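PDB 4XWW: DR2417 from Deinococcus radiodurans, which probably degrades RNA from the 5' end as an exonuclease of the metallo-beta-lactamase superfamily, with zinc ions at its catalytic centre and possible endonuclease activity as well. Local coordinates for residues Pro396-Pro401 with Pro422-Leu427; Pro15-Glu20 with Phe37-Glu42; Asp175-Pro180 with Gly217-Glu222. One frame throughout, in Å; residues are numbered along the deposited sequence.

From the N terminus, interaction 2 comes first: it closes the beta hairpin formed by strands 19-23 and 34-39, neighbours in one of the two mixed sheets of the metallo-beta-lactamase core. Interaction 3 follows, joining the loop after strand 168-172 to the loop leading into helix 222-234; the 36 residues it encloses include helix 192-201 and strand 205-209, part of the second sheet. Interaction 1 closes last, across helix 406-417, where strand 425-426 adds to strand 398-402 beside strand 205-209. The three loops succeed one another without nesting or crossing. Interactions 1 and 2 tie strands together within separate sheets, whereas interaction 3 fastens loops near the zinc centre.

Interaction 1: residues Pro396-Pro401 with Pro422-Leu427; sequences PKFFLP and PPKRTL
Phe399 and Thr426 pair in parallel where the beta-alpha-beta unit of strand 398-402, helix 406-417 and strand 425-426 closes. Phe399 N donates to Arg425 O (3.2 Å), and Leu427 N reaches Phe399 O (3.1 Å) with a C=O...N angle of 177°. A weak, strongly bent bond, Lys424 N to Lys397 O (2.8 Å), precedes them. Phe399 has CG anti to its backbone N (chi1 178°). Its side chain lies alongside Thr426, with CD2 3.5 Å from Thr426 CG2. Pro423 CG packs on Phe399 CB at 3.6 Å. Apolar groups suit this face of the sheet because helix 406-417 covers it: His412 meets the Phe399 ring edge-to-face, and Ala413 and Ala416 touch Thr426 and Pro423. Within this chain, strand 425-426 is outermost in its sheet, with strand 205-209 on the far side of 398-402. On the other face Phe398 runs beside Arg425, whose guanidinium has Phe398 CE1 over one face (4.0 Å to NH2), the two planes 30° apart; Arg425 NE is held by Phe442 O. Lys397 and Lys424 extend side by side, their like charges 4.7 Å apart between the NZ atoms; both form salt bridges to Asp440, and Lys397 NZ also bonds to Pro439 O.

Interaction 2: residues Pro15-Glu20 with Phe37-Glu42; sequences PAPTLE and FRYGDE
Arg38 lays the aliphatic part of its side chain alongside that of Glu20, the two pointing the same way, so that Glu20 OE1 rests 3.6 Å from Arg38 CD. The carboxylate and guanidinium planes stand 85° apart, and no N-H of the guanidinium points at the oxygen. A water joins them instead, donating to Glu20 OE1 (2.6 Å) and accepting from Arg38 NH1 (2.9 Å). The extended run of Arg38 from CG to NE brings NE to the turn from Tyr39 to Glu42, where it donates in the guanidinium plane to Gly40 O (2.9 Å). That type II' turn has Gly40 at its second position, with the positive phi that glycine adopts readily. Glu20 and Arg38 form a hydrogen-bonded antiparallel pair of the hairpin: Glu20 N reaches Arg38 O at 2.8 Å, and Arg38 N reaches Glu20 O at 2.9 Å. On the opposite face Leu19 CD1 packs near Tyr39 CB (4.1 Å), Phe144 touching both residues, while Pro17 CB meets Tyr39 OH at 3.6 Å. Glu20 and Arg38 thus probably share a modest charge attraction, with the hydrogen bonding carried by a water, while the in-plane bond to Gly40 O and a weak salt bridge to Asp41 help to set how the guanidinium is turned.

Interaction 3: residues Asp175-Pro180 with Gly217-Glu222; sequences DFKIDP and GHTPSE
Asp179 grips the start of helix 222-234 with both carboxylate oxygens. Its OD2 accepts Glu222 N through the syn lone pair (2.8 Å, 173° at the hydrogen), while Ser221 OG donates to OD1 at 2.6 Å. CG, anti to the backbone N (chi1 -161°), is set on the side of these donors. Lys177 NZ completes the cluster, forming a salt bridge to Asp179 OD2 (2.9 Å) from above the carboxylate plane and a bond to Pro220 O (2.9 Å). It also donates to a water (2.8 Å) that lies beside Glu222 OE2. Lysine suits the place, one ammonium serving several oxygens. Its chain crosses Thr219 at about a right angle, and the bend at chi3 (-62°) sets CE 3.9 Å from Thr219 CG2. Nearby, His218 turns its ring edge to Ile178 O, 2.9 Å from CE1, and its ND1 bonds Thr219 O.

Further out, Thr152 OG1 binds Lys177 O and Asp179 N, Asp181 N also donates to Asp179 OD1, and Arg251 forms a salt bridge with Glu222. Thr219 OG1 bonds to His381 O, in the probable substrate-binding segment. Ser221 is the helix N-cap, its OG accepting Ala223 N, and this helix end probably stabilises the negative Asp179. Asp175, at the start of segment 175-180, binds zinc in another structure of this protein, though its carboxylate is not modelled here; the capped helix start thus borders the two-metal active site of the metallo-beta-lactamase fold.

Interaction 1: residues Pro396-Pro401 with Pro422-Leu427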
# COMPACT_ATOMS: atom_id res chain seq x y z
N PRO A 396 0.44 -3.77 -36.99
CA PRO A 396 -0.99 -4.08 -37.01
C PRO A 396 -1.84 -2.92 -37.51
O PRO A 396 -1.49 -1.75 -37.33
CB PRO A 396 -1.29 -4.36 -35.53
CG PRO A 396 -0.39 -3.41 -34.83
CD PRO A 396 0.90 -3.40 -35.64
N LYS A 397 -2.96 -3.24 -38.14
CA LYS A 397 -3.87 -2.19 -38.55
C LYS A 397 -4.56 -1.60 -37.33
O LYS A 397 -4.69 -0.39 -37.21
CB LYS A 397 -4.90 -2.71 -39.55
CG LYS A 397 -5.83 -1.62 -40.10
CD LYS A 397 -6.59 -2.12 -41.35
CE LYS A 397 -7.39 -0.98 -42.00
NZ LYS A 397 -8.28 -1.44 -43.11
N PHE A 398 -4.97 -2.47 -36.40
CA PHE A 398 -5.71 -2.02 -35.23
C PHE A 398 -5.04 -2.53 -33.95
O PHE A 398 -4.35 -3.55 -33.99
CB PHE A 398 -7.16 -2.48 -35.33
CG PHE A 398 -7.88 -1.90 -36.52
CD1 PHE A 398 -7.94 -0.53 -36.70
CD2 PHE A 398 -8.49 -2.72 -37.47
CE1 PHE A 398 -8.61 0.02 -37.79
CE2 PHE A 398 -9.16 -2.18 -38.57
CZ PHE A 398 -9.21 -0.80 -38.73
N PHE A 399 -5.22 -1.84 -32.83
CA PHE A 399 -4.46 -2.18 -31.64
C PHE A 399 -5.32 -2.07 -30.38
O PHE A 399 -5.98 -1.05 -30.15
CB PHE A 399 -3.22 -1.28 -31.59
CG PHE A 399 -2.35 -1.47 -30.37
CD1 PHE A 399 -2.09 -2.73 -29.86
CD2 PHE A 399 -1.76 -0.37 -29.78
CE1 PHE A 399 -1.27 -2.88 -28.74
CE2 PHE A 399 -0.93 -0.51 -28.67
CZ PHE A 399 -0.69 -1.76 -28.14
N LEU A 400 -5.30 -3.14 -29.58
CA LEU A 400 -5.97 -3.19 -28.28
C LEU A 400 -4.96 -3.45 -27.17
O LEU A 400 -4.65 -4.60 -26.86
CB LEU A 400 -7.02 -4.31 -28.22
CG LEU A 400 -8.42 -4.10 -28.77
CD1 LEU A 400 -9.23 -5.38 -28.54
CD2 LEU A 400 -9.09 -2.93 -28.09
N PRO A 401 -4.45 -2.38 -26.55
CA PRO A 401 -3.57 -2.59 -25.40
C PRO A 401 -4.36 -3.22 -24.25
O PRO A 401 -5.47 -2.78 -23.94
CB PRO A 401 -3.08 -1.18 -25.06
CG PRO A 401 -4.07 -0.25 -25.74
CD PRO A 401 -4.50 -0.97 -26.97
N PRO A 422 2.54 3.52 -36.90
CA PRO A 422 1.51 3.40 -35.86
C PRO A 422 0.28 2.72 -36.41
O PRO A 422 0.04 2.78 -37.62
CB PRO A 422 1.21 4.86 -35.49
CG PRO A 422 2.37 5.64 -36.01
CD PRO A 422 2.83 4.92 -37.22
N PRO A 423 -0.50 2.06 -35.54
CA PRO A 423 -1.76 1.46 -35.99
C PRO A 423 -2.69 2.52 -36.54
O PRO A 423 -2.62 3.67 -36.10
CB PRO A 423 -2.35 0.83 -34.73
CG PRO A 423 -1.22 0.77 -33.75
CD PRO A 423 -0.30 1.91 -34.09
N LYS A 424 -3.55 2.13 -37.47
CA LYS A 424 -4.56 3.04 -37.99
C LYS A 424 -5.42 3.60 -36.86
O LYS A 424 -5.70 4.81 -36.82
CB LYS A 424 -5.45 2.33 -39.00
CG LYS A 424 -6.57 3.21 -39.50
CD LYS A 424 -7.14 2.70 -40.79
CE LYS A 424 -8.15 3.70 -41.34
NZ LYS A 424 -8.83 3.21 -42.57
N ARG A 425 -5.83 2.73 -35.94
CA ARG A 425 -6.59 3.16 -34.78
C ARG A 425 -6.29 2.27 -33.57
O ARG A 425 -6.09 1.06 -33.70
CB ARG A 425 -8.10 3.16 -35.07
CG ARG A 425 -8.92 3.78 -33.94
CD ARG A 425 -10.32 4.23 -34.38
NE ARG A 425 -10.95 3.29 -35.29
CZ ARG A 425 -11.12 3.51 -36.59
NH1 ARG A 425 -10.72 4.65 -37.14
NH2 ARG A 425 -11.70 2.58 -37.35
N THR A 426 -6.23 2.89 -32.41
CA THR A 426 -6.01 2.17 -31.16
C THR A 426 -7.18 2.45 -30.24
O THR A 426 -7.58 3.61 -30.10
CB THR A 426 -4.69 2.58 -30.49
OG1 THR A 426 -3.60 2.33 -31.38
CG2 THR A 426 -4.48 1.80 -29.19
N LEU A 427 -7.74 1.41 -29.63
CA LEU A 427 -8.82 1.62 -28.66
C LEU A 427 -8.40 1.20 -27.27
O LEU A 427 -7.60 0.28 -27.10
CB LEU A 427 -10.06 0.84 -29.05
CG LEU A 427 -10.72 1.29 -30.35
CD1 LEU A 427 -11.87 0.36 -30.68
CD2 LEU A 427 -11.19 2.75 -30.24
O HOH W 1 -7.62 -1.92 -25.27

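Interaction 2: residues Pro15-Glu20 with Phe37-Glu42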
# COMPACT_ATOMS: atom_id res chain seq x y z
N PRO A 15 -22.55 -3.64 -43.44
CA PRO A 15 -23.51 -4.65 -43.01
C PRO A 15 -22.90 -6.05 -43.07
O PRO A 15 -23.59 -7.05 -42.85
CB PRO A 15 -24.77 -4.58 -43.87
N ALA A 16 -21.61 -6.13 -43.38
CA ALA A 16 -20.90 -7.40 -43.40
C ALA A 16 -20.74 -7.94 -41.98
O ALA A 16 -20.63 -7.15 -41.04
CB ALA A 16 -19.53 -7.23 -44.06
N PRO A 17 -20.75 -9.27 -41.82
CA PRO A 17 -20.57 -9.86 -40.48
C PRO A 17 -19.20 -9.50 -39.90
O PRO A 17 -18.21 -9.49 -40.62
CB PRO A 17 -20.67 -11.37 -40.74
CG PRO A 17 -21.40 -11.49 -42.04
CD PRO A 17 -20.97 -10.30 -42.84
N THR A 18 -19.17 -9.18 -38.61
CA THR A 18 -17.94 -8.74 -37.97
C THR A 18 -17.52 -9.68 -36.85
O THR A 18 -18.33 -10.42 -36.30
CB THR A 18 -18.08 -7.33 -37.39
OG1 THR A 18 -19.20 -7.28 -36.50
CG2 THR A 18 -18.28 -6.31 -38.50
N LEU A 19 -16.23 -9.65 -36.53
CA LEU A 19 -15.73 -10.31 -35.35
C LEU A 19 -16.05 -9.40 -34.17
O LEU A 19 -15.89 -8.19 -34.28
CB LEU A 19 -14.22 -10.57 -35.47
CG LEU A 19 -13.53 -11.34 -34.34
CD1 LEU A 19 -14.02 -12.76 -34.30
CD2 LEU A 19 -12.00 -11.29 -34.50
N GLU A 20 -16.53 -9.97 -33.07
CA GLU A 20 -16.65 -9.21 -31.83
C GLU A 20 -15.57 -9.70 -30.91
O GLU A 20 -15.44 -10.91 -30.70
CB GLU A 20 -18.02 -9.37 -31.18
CG GLU A 20 -19.18 -8.94 -32.09
CD GLU A 20 -20.54 -9.23 -31.49
OE1 GLU A 20 -20.66 -10.13 -30.63
OE2 GLU A 20 -21.51 -8.56 -31.89
N PHE A 37 -14.18 -14.18 -28.09
CA PHE A 37 -14.24 -13.89 -29.52
C PHE A 37 -15.52 -14.46 -30.10
O PHE A 37 -15.81 -15.64 -29.91
CB PHE A 37 -13.02 -14.46 -30.25
CG PHE A 37 -11.73 -13.82 -29.85
CD1 PHE A 37 -11.29 -12.66 -30.47
CD2 PHE A 37 -10.95 -14.36 -28.83
CE1 PHE A 37 -10.10 -12.05 -30.09
CE2 PHE A 37 -9.76 -13.76 -28.45
CZ PHE A 37 -9.34 -12.61 -29.08
N ARG A 38 -16.29 -13.63 -30.80
CA ARG A 38 -17.52 -14.10 -31.39
C ARG A 38 -17.61 -13.75 -32.87
O ARG A 38 -17.43 -12.60 -33.26
CB ARG A 38 -18.75 -13.55 -30.67
CG ARG A 38 -20.06 -14.08 -31.26
CD ARG A 38 -21.31 -13.62 -30.52
NE ARG A 38 -22.50 -14.06 -31.24
CZ ARG A 38 -23.74 -13.69 -30.97
NH1 ARG A 38 -23.99 -12.85 -29.97
NH2 ARG A 38 -24.75 -14.16 -31.71
N TYR A 39 -17.86 -14.78 -33.67
CA TYR A 39 -18.18 -14.62 -35.08
C TYR A 39 -19.43 -15.43 -35.44
O TYR A 39 -19.43 -16.66 -35.37
CB TYR A 39 -17.01 -15.05 -35.97
CG TYR A 39 -17.24 -14.67 -37.42
CD1 TYR A 39 -17.97 -15.51 -38.25
CD2 TYR A 39 -16.79 -13.47 -37.93
CE1 TYR A 39 -18.22 -15.17 -39.56
CE2 TYR A 39 -17.04 -13.11 -39.26
CZ TYR A 39 -17.75 -13.98 -40.06
OH TYR A 39 -18.02 -13.67 -41.38
N GLY A 40 -20.50 -14.73 -35.81
CA GLY A 40 -21.77 -15.38 -36.08
C GLY A 40 -22.25 -16.06 -34.81
O GLY A 40 -22.31 -15.42 -33.76
N ASP A 41 -22.55 -17.35 -34.90
CA ASP A 41 -23.02 -18.08 -33.72
C ASP A 41 -21.94 -18.98 -33.11
O ASP A 41 -22.23 -19.99 -32.49
CB ASP A 41 -24.26 -18.90 -34.06
CG ASP A 41 -25.50 -18.03 -34.22
OD1 ASP A 41 -25.48 -16.87 -33.75
OD2 ASP A 41 -26.49 -18.52 -34.79
N GLU A 42 -20.68 -18.59 -33.30
CA GLU A 42 -19.57 -19.33 -32.71
C GLU A 42 -18.78 -18.45 -31.76
O GLU A 42 -18.51 -17.29 -32.04
CB GLU A 42 -18.65 -19.90 -33.80
CG GLU A 42 -19.34 -20.93 -34.71
CD GLU A 42 -18.40 -21.51 -35.75
OE1 GLU A 42 -17.30 -20.95 -35.95
OE2 GLU A 42 -18.76 -22.53 -36.39
O HOH W 2 -22.40 -10.75 -28.83

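Interaction 3: residues Asp175-Pro180 with Gly217-Glu222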
# COMPACT_ATOMS: atom_id res chain seq x y z
N ASP A 175 0.70 -12.83 -22.11
CA ASP A 175 1.59 -12.14 -21.17
C ASP A 175 3.01 -12.51 -21.57
O ASP A 175 3.30 -13.70 -21.79
CB ASP A 175 1.27 -12.57 -19.74
N PHE A 176 3.90 -11.53 -21.70
CA PHE A 176 5.24 -11.82 -22.21
C PHE A 176 6.31 -10.81 -21.84
O PHE A 176 6.02 -9.66 -21.53
CB PHE A 176 5.22 -11.92 -23.74
CG PHE A 176 5.24 -10.57 -24.44
CD1 PHE A 176 4.09 -9.81 -24.53
CD2 PHE A 176 6.42 -10.07 -24.99
CE1 PHE A 176 4.09 -8.57 -25.19
CE2 PHE A 176 6.43 -8.84 -25.67
CZ PHE A 176 5.27 -8.08 -25.75
N LYS A 177 7.55 -11.28 -21.91
CA LYS A 177 8.73 -10.43 -22.03
C LYS A 177 9.52 -10.98 -23.20
O LYS A 177 9.17 -12.05 -23.73
CB LYS A 177 9.58 -10.47 -20.75
CG LYS A 177 10.14 -11.89 -20.51
CD LYS A 177 10.91 -12.04 -19.19
CE LYS A 177 12.12 -11.15 -19.15
NZ LYS A 177 13.09 -11.68 -18.09
N ILE A 178 10.58 -10.30 -23.63
CA ILE A 178 11.44 -10.90 -24.65
C ILE A 178 12.77 -11.19 -24.00
O ILE A 178 13.70 -10.38 -24.05
CB ILE A 178 11.62 -10.01 -25.90
CG1 ILE A 178 10.25 -9.58 -26.42
CG2 ILE A 178 12.36 -10.82 -27.02
CD1 ILE A 178 10.29 -8.61 -27.60
N ASP A 179 12.87 -12.37 -23.40
CA ASP A 179 14.10 -12.78 -22.73
C ASP A 179 14.98 -13.58 -23.67
O ASP A 179 14.59 -14.65 -24.15
CB ASP A 179 13.78 -13.60 -21.49
CG ASP A 179 14.95 -13.67 -20.51
OD1 ASP A 179 16.11 -13.66 -20.96
OD2 ASP A 179 14.70 -13.75 -19.30
N PRO A 180 16.18 -13.06 -23.95
CA PRO A 180 17.05 -13.78 -24.90
C PRO A 180 17.61 -15.09 -24.34
O PRO A 180 18.08 -15.93 -25.12
CB PRO A 180 18.18 -12.78 -25.19
CG PRO A 180 18.11 -11.77 -24.12
CD PRO A 180 16.70 -11.72 -23.61
N GLY A 217 13.13 1.12 -21.65
CA GLY A 217 14.19 0.14 -21.82
C GLY A 217 13.70 -1.28 -21.97
O GLY A 217 12.59 -1.52 -22.44
N HIS A 218 14.53 -2.22 -21.54
CA HIS A 218 14.31 -3.65 -21.74
C HIS A 218 14.32 -4.33 -20.37
O HIS A 218 15.15 -4.00 -19.51
CB HIS A 218 15.41 -4.20 -22.66
CG HIS A 218 15.10 -5.53 -23.26
ND1 HIS A 218 14.89 -6.66 -22.50
CD2 HIS A 218 15.01 -5.92 -24.56
CE1 HIS A 218 14.65 -7.69 -23.31
NE2 HIS A 218 14.72 -7.26 -24.56
N THR A 219 13.38 -5.23 -20.14
CA THR A 219 13.33 -5.96 -18.87
C THR A 219 14.58 -6.83 -18.78
O THR A 219 15.00 -7.40 -19.79
CB THR A 219 12.04 -6.82 -18.77
OG1 THR A 219 10.90 -5.96 -18.81
CG2 THR A 219 12.01 -7.64 -17.48
N PRO A 220 15.20 -6.92 -17.59
CA PRO A 220 16.41 -7.75 -17.51
C PRO A 220 16.15 -9.22 -17.75
O PRO A 220 15.04 -9.68 -17.52
CB PRO A 220 16.89 -7.53 -16.06
CG PRO A 220 16.25 -6.26 -15.63
CD PRO A 220 14.94 -6.18 -16.34
N SER A 221 17.18 -9.92 -18.22
CA SER A 221 17.12 -11.36 -18.49
C SER A 221 17.23 -12.22 -17.24
O SER A 221 17.99 -11.87 -16.31
CB SER A 221 18.26 -11.73 -19.44
OG SER A 221 18.32 -13.11 -19.66
N GLU A 222 16.55 -13.37 -17.22
CA GLU A 222 16.74 -14.31 -16.11
C GLU A 222 18.18 -14.81 -16.04
O GLU A 222 18.65 -15.18 -14.95
CB GLU A 222 15.78 -15.49 -16.20
CG GLU A 222 14.34 -15.13 -15.86
CD GLU A 222 14.14 -14.72 -14.40
OE1 GLU A 222 14.85 -15.24 -13.51
OE2 GLU A 222 13.24 -13.88 -14.15
O HOH W 3 11.73 -12.75 -15.90
O HOH W 4 15.17 -10.05 -20.95